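Local coordinates for N-acyl-D-glutamate deacylase (Bordetella bronchiseptica, PDB 3GIP), which catalyses the hydrolysis of N-acyl-D-glutamate to D-glutamate and a carboxylate, probably using its bound zinc, as an amidohydrolase superfamily member, at residues 217-222 against 228-233; 224-229 against 247-252; 262-267 against 352-357. All coordinates share one frame; numbering follows the deposited sequence.

Contact 1 (217-222 against 228-233). With ZN (zinc ion), chain F.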
loop_
_atom_site.group_PDB
_atom_site.type_symbol
_atom_site.label_atom_id
_atom_site.label_comp_id
_atom_site.label_asym_id
_atom_site.label_seq_id
_atom_site.Cartn_x
_atom_site.Cartn_y
_atom_site.Cartn_z
ATOM N N SER A 217 -8.856 1.989 -5.955
ATOM C CA SER A 217 -9.126 0.984 -6.963
ATOM C C SER A 217 -7.994 0.396 -7.778
ATOM O O SER A 217 -7.131 1.112 -8.292
ATOM C CB SER A 217 -10.174 1.532 -7.944
ATOM O OG SER A 217 -10.466 0.600 -8.979
ATOM N N HIS A 218 -8.004 -0.931 -7.862
ATOM C CA HIS A 218 -7.083 -1.647 -8.721
ATOM C C HIS A 218 -8.070 -1.707 -9.883
ATOM O O HIS A 218 -9.038 -2.477 -9.855
ATOM C CB HIS A 218 -6.779 -3.045 -8.172
ATOM C CG HIS A 218 -6.020 -3.913 -9.127
ATOM N ND1 HIS A 218 -4.963 -4.712 -8.736
ATOM C CD2 HIS A 218 -6.181 -4.128 -10.455
ATOM C CE1 HIS A 218 -4.510 -5.378 -9.783
ATOM N NE2 HIS A 218 -5.232 -5.043 -10.837
ATOM N N ILE A 219 -7.856 -0.855 -10.879
ATOM C CA ILE A 219 -8.772 -0.751 -12.007
ATOM C C ILE A 219 -8.988 -2.001 -12.862
ATOM O O ILE A 219 -8.239 -2.975 -12.780
ATOM C CB ILE A 219 -8.406 0.481 -12.871
ATOM C CG1 ILE A 219 -7.028 0.310 -13.511
ATOM C CG2 ILE A 219 -8.396 1.728 -11.980
ATOM C CD1 ILE A 219 -6.594 1.526 -14.311
ATOM N N ARG A 220 -10.035 -1.956 -13.683
ATOM C CA ARG A 220 -10.435 -3.096 -14.505
ATOM C C ARG A 220 -9.353 -3.717 -15.378
ATOM O O ARG A 220 -9.248 -4.941 -15.465
ATOM C CB ARG A 220 -11.648 -2.713 -15.358
ATOM C CG ARG A 220 -12.342 -3.900 -16.013
ATOM C CD ARG A 220 -13.674 -3.476 -16.621
ATOM N NE ARG A 220 -14.606 -2.991 -15.604
ATOM C CZ ARG A 220 -15.378 -3.778 -14.858
ATOM N NH1 ARG A 220 -15.338 -5.095 -15.017
ATOM N NH2 ARG A 220 -16.185 -3.247 -13.946
ATOM N N ASN A 221 -8.554 -2.881 -16.029
ATOM C CA ASN A 221 -7.486 -3.388 -16.873
ATOM C C ASN A 221 -6.363 -2.369 -16.896
ATOM O O ASN A 221 -6.612 -1.168 -16.961
ATOM C CB ASN A 221 -8.000 -3.650 -18.288
ATOM C CG ASN A 221 -6.934 -4.236 -19.188
ATOM O OD1 ASN A 221 -6.194 -3.509 -19.849
ATOM N ND2 ASN A 221 -6.838 -5.562 -19.203
ATOM N N GLU A 222 -5.128 -2.852 -16.837
ATOM C CA GLU A 222 -3.983 -1.955 -16.825
ATOM C C GLU A 222 -3.089 -2.134 -18.044
ATOM O O GLU A 222 -1.900 -1.804 -18.016
ATOM C CB GLU A 222 -3.199 -2.155 -15.526
ATOM C CG GLU A 222 -4.061 -1.898 -14.286
ATOM C CD GLU A 222 -3.278 -1.926 -12.989
ATOM O OE1 GLU A 222 -2.846 -3.020 -12.573
ATOM O OE2 GLU A 222 -3.090 -0.846 -12.389
ATOM N N ALA A 228 -9.681 3.304 -20.570
ATOM C CA ALA A 228 -11.094 3.097 -20.267
ATOM C C ALA A 228 -11.264 2.767 -18.784
ATOM O O ALA A 228 -12.237 3.183 -18.152
ATOM C CB ALA A 228 -11.647 1.963 -21.120
ATOM N N ALA A 229 -10.308 2.023 -18.234
ATOM C CA ALA A 229 -10.353 1.624 -16.829
ATOM C C ALA A 229 -10.251 2.819 -15.886
ATOM O O ALA A 229 -10.949 2.880 -14.874
ATOM C CB ALA A 229 -9.243 0.626 -16.537
ATOM N N VAL A 230 -9.375 3.765 -16.207
ATOM C CA VAL A 230 -9.234 4.955 -15.379
ATOM C C VAL A 230 -10.502 5.798 -15.501
ATOM O O VAL A 230 -11.014 6.311 -14.507
ATOM C CB VAL A 230 -8.001 5.794 -15.805
ATOM C CG1 VAL A 230 -8.044 7.174 -15.155
ATOM C CG2 VAL A 230 -6.726 5.070 -15.394
ATOM N N GLU A 231 -11.008 5.939 -16.723
ATOM C CA GLU A 231 -12.226 6.710 -16.960
ATOM C C GLU A 231 -13.391 6.124 -16.162
ATOM O O GLU A 231 -14.219 6.860 -15.628
ATOM C CB GLU A 231 -12.561 6.711 -18.458
ATOM C CG GLU A 231 -13.951 7.243 -18.831
ATOM C CD GLU A 231 -14.206 8.671 -18.370
ATOM O OE1 GLU A 231 -13.231 9.407 -18.102
ATOM O OE2 GLU A 231 -15.394 9.063 -18.290
ATOM N N GLU A 232 -13.441 4.798 -16.073
ATOM C CA GLU A 232 -14.513 4.128 -15.342
ATOM C C GLU A 232 -14.566 4.531 -13.869
ATOM O O GLU A 232 -15.640 4.826 -13.340
ATOM C CB GLU A 232 -14.364 2.604 -15.453
ATOM C CG GLU A 232 -15.311 1.823 -14.541
ATOM C CD GLU A 232 -15.242 0.324 -14.755
ATOM O OE1 GLU A 232 -14.176 -0.175 -15.168
ATOM O OE2 GLU A 232 -16.255 -0.365 -14.493
ATOM N N VAL A 233 -13.417 4.547 -13.202
ATOM C CA VAL A 233 -13.409 4.915 -11.792
ATOM C C VAL A 233 -13.525 6.423 -11.587
ATOM O O VAL A 233 -13.997 6.874 -10.543
ATOM C CB VAL A 233 -12.155 4.370 -11.059
ATOM C CG1 VAL A 233 -12.160 2.850 -11.099
ATOM C CG2 VAL A 233 -10.887 4.921 -11.682
HETATM ZN ZN ZN F . -3.858 -4.465 -7.076
HETATM O O HOH W 1 -11.795 0.405 -13.924
#
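R220 and E232 face each other side-on across this contact, the guanidinium using NE and NH2 to grip the two carboxylate oxygens separately. R220 NE donates to E232 OE1 over 2.9 Å on the syn lone pair, and R220 NH2 donates to E232 OE2, also at 2.9 Å. The guanidinium and carboxylate planes differ by 28°, so the two groups are nearly coplanar even though the side chains as a whole cross at about a right angle. The R220 chain bends at chi3 (-63°), which turns its NE edge back toward the helix, while E232 reaches out extended. A second partner reinforces OE1: a water accepts from R220 N and donates both to A229 O and, at 2.7 Å, to E232 OE1, tying backbone and carboxylate together. R220 NH2 also bonds A196 O and NH1 bonds A194 O, so the guanidinium is held by E232 and by two carbonyls of the loop between strand 183-187 and helix 198-210.

Next to this polar edge, I219 lies against the helix. Its CD1 reaches A229 CB at 3.6 Å and V230 CG2 at 3.7 Å, whereas its other branch, CG2, meets V233 CG1 at 4.0 Å, the two side chains crossing at about a right angle. The small A229 lets the loop come close: its CB is 3.2 Å from N221 O. At the strand end, S217 OG lies 3.5 Å from V233 CG1 and hydrogen-bonds T186.

H218 points away from the helix and binds zinc through ND1, together with C95 and H248. The contact thus packs strand 214-218 and its C-terminal loop onto helix 226-240 of a beta-alpha-beta unit in the TIM-like barrel, with parallel strands 183-187 and 243-246 flanking the strand.

Contact 2 (224-229 against 247-252). With ZN (zinc ion), chain F; FMT (formic acid), chain D.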
loop_
_atom_site.group_PDB
_atom_site.type_symbol
_atom_site.label_atom_id
_atom_site.label_comp_id
_atom_site.label_asym_id
_atom_site.label_seq_id
_atom_site.Cartn_x
_atom_site.Cartn_y
_atom_site.Cartn_z
ATOM N N ASP A 224 -4.204 -2.920 -22.477
ATOM C CA ASP A 224 -4.917 -2.337 -23.609
ATOM C C ASP A 224 -6.124 -1.479 -23.225
ATOM O O ASP A 224 -6.472 -0.534 -23.929
ATOM C CB ASP A 224 -5.372 -3.437 -24.572
ATOM C CG ASP A 224 -4.214 -4.115 -25.277
ATOM O OD1 ASP A 224 -3.045 -3.761 -25.008
ATOM O OD2 ASP A 224 -4.478 -5.010 -26.107
ATOM N N GLY A 225 -6.769 -1.805 -22.111
ATOM C CA GLY A 225 -7.927 -1.028 -21.705
ATOM C C GLY A 225 -7.682 -0.096 -20.535
ATOM O O GLY A 225 -8.629 0.301 -19.858
ATOM N N VAL A 226 -6.426 0.282 -20.309
ATOM C CA VAL A 226 -6.090 1.149 -19.186
ATOM C C VAL A 226 -6.772 2.516 -19.201
ATOM O O VAL A 226 -7.199 3.003 -18.155
ATOM C CB VAL A 226 -4.551 1.331 -19.054
ATOM C CG1 VAL A 226 -4.006 2.145 -20.214
ATOM C CG2 VAL A 226 -4.217 1.982 -17.714
ATOM N N GLU A 227 -6.886 3.144 -20.368
ATOM C CA GLU A 227 -7.541 4.447 -20.421
ATOM C C GLU A 227 -9.019 4.336 -20.059
ATOM O O GLU A 227 -9.548 5.164 -19.324
ATOM C CB GLU A 227 -7.376 5.087 -21.803
ATOM C CG GLU A 227 -5.973 5.630 -22.044
ATOM C CD GLU A 227 -5.836 6.352 -23.372
ATOM O OE1 GLU A 227 -6.619 7.294 -23.621
ATOM O OE2 GLU A 227 -4.942 5.982 -24.164
ATOM N N ALA A 228 -9.681 3.304 -20.570
ATOM C CA ALA A 228 -11.094 3.097 -20.267
ATOM C C ALA A 228 -11.264 2.767 -18.784
ATOM O O ALA A 228 -12.237 3.183 -18.152
ATOM C CB ALA A 228 -11.647 1.963 -21.120
ATOM N N ALA A 229 -10.308 2.023 -18.234
ATOM C CA ALA A 229 -10.353 1.624 -16.829
ATOM C C ALA A 229 -10.251 2.819 -15.886
ATOM O O ALA A 229 -10.949 2.880 -14.874
ATOM C CB ALA A 229 -9.243 0.626 -16.537
ATOM N N SER A 247 -4.953 2.899 -7.559
ATOM C CA SER A 247 -3.873 2.070 -7.041
ATOM C C SER A 247 -2.821 1.678 -8.069
ATOM O O SER A 247 -3.129 1.470 -9.243
ATOM C CB SER A 247 -4.451 0.795 -6.424
ATOM O OG SER A 247 -5.311 1.103 -5.340
ATOM N N HIS A 248 -1.583 1.564 -7.592
ATOM C CA HIS A 248 -0.437 1.166 -8.407
ATOM C C HIS A 248 -0.639 1.456 -9.888
ATOM O O HIS A 248 -0.658 0.550 -10.723
ATOM C CB HIS A 248 -0.115 -0.328 -8.181
ATOM C CG HIS A 248 -1.312 -1.239 -8.191
ATOM N ND1 HIS A 248 -2.222 -1.274 -9.224
ATOM C CD2 HIS A 248 -1.695 -2.208 -7.324
ATOM C CE1 HIS A 248 -3.111 -2.223 -8.999
ATOM N NE2 HIS A 248 -2.814 -2.807 -7.852
ATOM N N HIS A 249 -0.778 2.736 -10.212
ATOM C CA HIS A 249 -1.012 3.138 -11.588
ATOM C C HIS A 249 0.159 2.767 -12.481
ATOM O O HIS A 249 1.324 3.032 -12.159
ATOM C CB HIS A 249 -1.302 4.635 -11.665
ATOM C CG HIS A 249 -1.868 5.061 -12.981
ATOM N ND1 HIS A 249 -2.743 4.274 -13.701
ATOM C CD2 HIS A 249 -1.686 6.187 -13.709
ATOM C CE1 HIS A 249 -3.073 4.899 -14.818
ATOM N NE2 HIS A 249 -2.445 6.061 -14.846
ATOM N N LYS A 250 -0.169 2.161 -13.617
ATOM C CA LYS A 250 0.841 1.682 -14.548
ATOM C C LYS A 250 0.221 1.390 -15.905
ATOM O O LYS A 250 -1.003 1.342 -16.045
ATOM C CB LYS A 250 1.426 0.374 -14.018
ATOM C CG LYS A 250 0.408 -0.775 -14.071
ATOM C CD LYS A 250 0.971 -2.086 -13.549
ATOM C CE LYS A 250 0.947 -2.143 -12.040
ATOM N NZ LYS A 250 -0.451 -2.238 -11.499
ATOM N N CYS A 251 1.091 1.175 -16.888
ATOM C CA CYS A 251 0.694 0.823 -18.246
ATOM C C CYS A 251 1.510 -0.415 -18.613
ATOM O O CYS A 251 2.730 -0.343 -18.788
ATOM C CB CYS A 251 0.994 1.970 -19.210
ATOM S SG CYS A 251 0.006 3.446 -18.886
ATOM N N MET A 252 0.833 -1.554 -18.711
ATOM C CA MET A 252 1.487 -2.821 -19.017
ATOM C C MET A 252 1.514 -3.170 -20.500
ATOM O O MET A 252 0.546 -2.926 -21.222
ATOM C CB MET A 252 0.807 -3.948 -18.239
ATOM C CG MET A 252 0.877 -3.771 -16.724
ATOM S SD MET A 252 0.078 -5.137 -15.849
ATOM C CE MET A 252 1.329 -6.424 -16.048
HETATM ZN ZN ZN F . -3.858 -4.465 -7.076
HETATM C C FMT D . 0.436 -5.104 -9.234
HETATM O O1 FMT D . 1.327 -5.801 -8.815
HETATM O O2 FMT D . 0.700 -3.851 -9.617
#
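The loop that follows barrel strand 243-246 carries the zinc ligand H248, and V226, in the first turn of helix 226-240, packs against its continuation. V226 CG2 is the principal touching atom: it lies 3.7 Å from K250 O and 4.3 Å from H249 CE1. CG2 stands anti to the backbone N while CG1 takes the position between N and the carbonyl carbon (chi1 69°); this torsion sends CG2 to K250 and H249, and V226 CG1 to C251 SG, 4.4 Å away. No hydrogen bond joins the two segments, so the fit rests on van der Waals contacts of the two V226 methyls with a carbonyl oxygen, an imidazole and a thiol sulfur. G225 is the N-cap residue of the helix, and its N is bonded by N221 OD1.

In the amidohydrolase superfamily, loops at the C-terminal ends of the barrel strands bear the metal ligands, and this loop follows that pattern. H248 NE2 binds zinc at 2.1 Å, alongside H218 and C95. The imidazole is sandwiched: S247 CB sits over the centre of one face. Over the other, offset toward the rim, formate O2 lies 3.6 Å from H248 CG.

K250 points away from V226 and curls toward the site, its chain bent at chi3 and chi4. K250 NZ donates to H248 O over 2.9 Å, in the carbonyl plane with a C=O...donor angle of 152°. The same K250 NZ donates to formate O2 at 2.7 Å, and E222 adds a salt bridge. The ammonium is therefore held by the loop backbone, a carboxylate and the bound anion together. The formate, probably from the crystallisation liquor, is also bonded by Y282, R376 and S288 N, which suggests an anion-binding pocket. On the helix-facing side, H249 NE2 hydrogen-bonds T263 of helix 260-272.

Contact 3 (262-267 against 352-357)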
loop_
_atom_site.group_PDB
_atom_site.type_symbol
_atom_site.label_atom_id
_atom_site.label_comp_id
_atom_site.label_asym_id
_atom_site.label_seq_id
_atom_site.Cartn_x
_atom_site.Cartn_y
_atom_site.Cartn_z
ATOM N N ALA A 262 -2.326 10.176 -21.156
ATOM C CA ALA A 262 -3.769 10.308 -21.304
ATOM C C ALA A 262 -4.514 10.073 -19.989
ATOM O O ALA A 262 -5.441 10.815 -19.657
ATOM C CB ALA A 262 -4.273 9.337 -22.365
ATOM N N THR A 263 -4.115 9.049 -19.235
ATOM C CA THR A 263 -4.796 8.758 -17.974
ATOM C C THR A 263 -4.579 9.856 -16.942
ATOM O O THR A 263 -5.499 10.221 -16.209
ATOM C CB THR A 263 -4.342 7.413 -17.366
ATOM O OG1 THR A 263 -2.927 7.437 -17.147
ATOM C CG2 THR A 263 -4.701 6.258 -18.293
ATOM N N LEU A 264 -3.358 10.379 -16.876
ATOM C CA LEU A 264 -3.055 11.448 -15.934
ATOM C C LEU A 264 -3.777 12.729 -16.342
ATOM O O LEU A 264 -4.150 13.537 -15.491
ATOM C CB LEU A 264 -1.544 11.683 -15.868
ATOM C CG LEU A 264 -0.755 10.511 -15.272
ATOM C CD1 LEU A 264 0.737 10.798 -15.379
ATOM C CD2 LEU A 264 -1.164 10.292 -13.819
ATOM N N ALA A 265 -3.977 12.913 -17.643
ATOM C CA ALA A 265 -4.678 14.095 -18.135
ATOM C C ALA A 265 -6.136 14.000 -17.699
ATOM O O ALA A 265 -6.758 15.002 -17.337
ATOM C CB ALA A 265 -4.586 14.173 -19.659
ATOM N N ASN A 266 -6.670 12.783 -17.722
ATOM C CA ASN A 266 -8.055 12.542 -17.330
ATOM C C ASN A 266 -8.178 12.784 -15.831
ATOM O O ASN A 266 -9.133 13.406 -15.359
ATOM C CB ASN A 266 -8.442 11.103 -17.673
ATOM C CG ASN A 266 -9.940 10.900 -17.734
ATOM O OD1 ASN A 266 -10.716 11.826 -17.502
ATOM N ND2 ASN A 266 -10.357 9.678 -18.050
ATOM N N ILE A 267 -7.196 12.292 -15.085
ATOM C CA ILE A 267 -7.166 12.472 -13.640
ATOM C C ILE A 267 -7.126 13.968 -13.331
ATOM O O ILE A 267 -7.829 14.448 -12.442
ATOM C CB ILE A 267 -5.933 11.761 -13.044
ATOM C CG1 ILE A 267 -6.173 10.247 -13.068
ATOM C CG2 ILE A 267 -5.649 12.263 -11.636
ATOM C CD1 ILE A 267 -4.980 9.411 -12.649
ATOM N N LYS A 352 8.457 6.417 -13.572
ATOM C CA LYS A 352 9.026 7.634 -13.019
ATOM C C LYS A 352 8.164 8.862 -13.309
ATOM O O LYS A 352 7.985 9.715 -12.435
ATOM C CB LYS A 352 10.446 7.835 -13.563
ATOM C CG LYS A 352 11.456 6.834 -13.013
ATOM C CD LYS A 352 12.831 7.027 -13.643
ATOM C CE LYS A 352 13.886 6.203 -12.927
ATOM N NZ LYS A 352 15.214 6.312 -13.598
ATOM N N ARG A 353 7.627 8.961 -14.525
ATOM C CA ARG A 353 6.784 10.105 -14.872
ATOM C C ARG A 353 5.498 10.106 -14.053
ATOM O O ARG A 353 5.010 11.161 -13.643
ATOM C CB ARG A 353 6.418 10.094 -16.361
ATOM C CG ARG A 353 7.574 10.356 -17.306
ATOM C CD ARG A 353 7.052 10.789 -18.675
ATOM N NE ARG A 353 6.235 9.766 -19.327
ATOM C CZ ARG A 353 6.725 8.716 -19.982
ATOM N NH1 ARG A 353 8.036 8.546 -20.079
ATOM N NH2 ARG A 353 5.907 7.833 -20.543
ATOM N N ILE A 354 4.943 8.920 -13.830
ATOM C CA ILE A 354 3.717 8.802 -13.053
ATOM C C ILE A 354 3.994 9.244 -11.620
ATOM O O ILE A 354 3.196 9.969 -11.025
ATOM C CB ILE A 354 3.192 7.351 -13.067
ATOM C CG1 ILE A 354 2.760 6.987 -14.489
ATOM C CG2 ILE A 354 2.014 7.204 -12.099
ATOM C CD1 ILE A 354 2.394 5.528 -14.671
ATOM N N PHE A 355 5.134 8.826 -11.076
ATOM C CA PHE A 355 5.490 9.208 -9.717
ATOM C C PHE A 355 5.600 10.726 -9.588
ATOM O O PHE A 355 5.292 11.291 -8.542
ATOM C CB PHE A 355 6.815 8.569 -9.293
ATOM C CG PHE A 355 7.285 9.011 -7.935
ATOM C CD1 PHE A 355 6.468 8.839 -6.818
ATOM C CD2 PHE A 355 8.516 9.637 -7.774
ATOM C CE1 PHE A 355 6.872 9.290 -5.562
ATOM C CE2 PHE A 355 8.928 10.091 -6.520
ATOM C CZ PHE A 355 8.103 9.918 -5.416
ATOM N N GLN A 356 6.037 11.388 -10.653
ATOM C CA GLN A 356 6.178 12.836 -10.617
ATOM C C GLN A 356 4.846 13.572 -10.536
ATOM O O GLN A 356 4.811 14.750 -10.187
ATOM C CB GLN A 356 6.966 13.321 -11.835
ATOM C CG GLN A 356 8.438 12.973 -11.760
ATOM C CD GLN A 356 9.215 13.479 -12.956
ATOM O OE1 GLN A 356 8.901 13.144 -14.097
ATOM N NE2 GLN A 356 10.236 14.290 -12.700
ATOM N N HIS A 357 3.748 12.893 -10.854
ATOM C CA HIS A 357 2.451 13.553 -10.786
ATOM C C HIS A 357 2.259 14.081 -9.364
ATOM O O HIS A 357 2.539 13.380 -8.394
ATOM C CB HIS A 357 1.327 12.585 -11.152
ATOM C CG HIS A 357 -0.018 13.235 -11.226
ATOM N ND1 HIS A 357 -0.736 13.588 -10.102
ATOM C CD2 HIS A 357 -0.742 13.668 -12.286
ATOM C CE1 HIS A 357 -1.841 14.211 -10.466
ATOM N NE2 HIS A 357 -1.868 14.275 -11.787
#
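The backbones approach no closer than 7.8 Å between CA atoms, at L264 and I354, and the segments meet mainly through side chains, L264 alone reaching the backbone of the other helix. Both helices belong to the outer layer of the TIM-like barrel of the amidohydrolase fold, and the strands on their barrel side, 277-281 and 360-362, run parallel. L264 is the main side chain of the first helix: it points toward the partner and divides its two methyls between different neighbours. CD1 lies 4.3 Å from I354 CA and 4.4 Å from I354 CG1, which places it against the helix backbone as much as the side chain. CD2 reaches the imidazole of H357, 3.7 Å from CD2 of that ring, in an oblique approach; the two side chains slide past each other in opposite directions.

H357 follows the last turn of its helix, where its N bonds I354 O at 3.0 Å. With CG anti to the backbone N (chi1 -175°), the ring extends toward helix 260-272 and comes near I267 as well. On the barrel side, I267, I354 and H357 also touch strand 277-281, so the interhelical layer continues into the barrel wall. The ring's polar atoms are accounted for: ND1 bonds C359 N and NE2 bonds D268 OD1, while I267 CG2 stands 4.3 Å from H357 NE2.

How the contacts relate
Along the chain, contact 1 and contact 2 overlap at A228 and A229 on helix 226-240, and their centres lie 6 Å apart; contact 3 follows both, with its centre 14 Å from that of contact 1 and 11 Å from that of contact 2. Contacts 1 and 2 share the zinc site, the former supplying H218 and the latter H248, and E222 bridges them through its salt bridge to K250. Helix 260-272 ties contact 3 to both by hydrogen bonds, the one to contact 1 being a probable bond between N266 and E231. The series therefore runs from the metal-bearing strand end and loop outward into the adjoining helices, linking the active site to the barrel's outer layer.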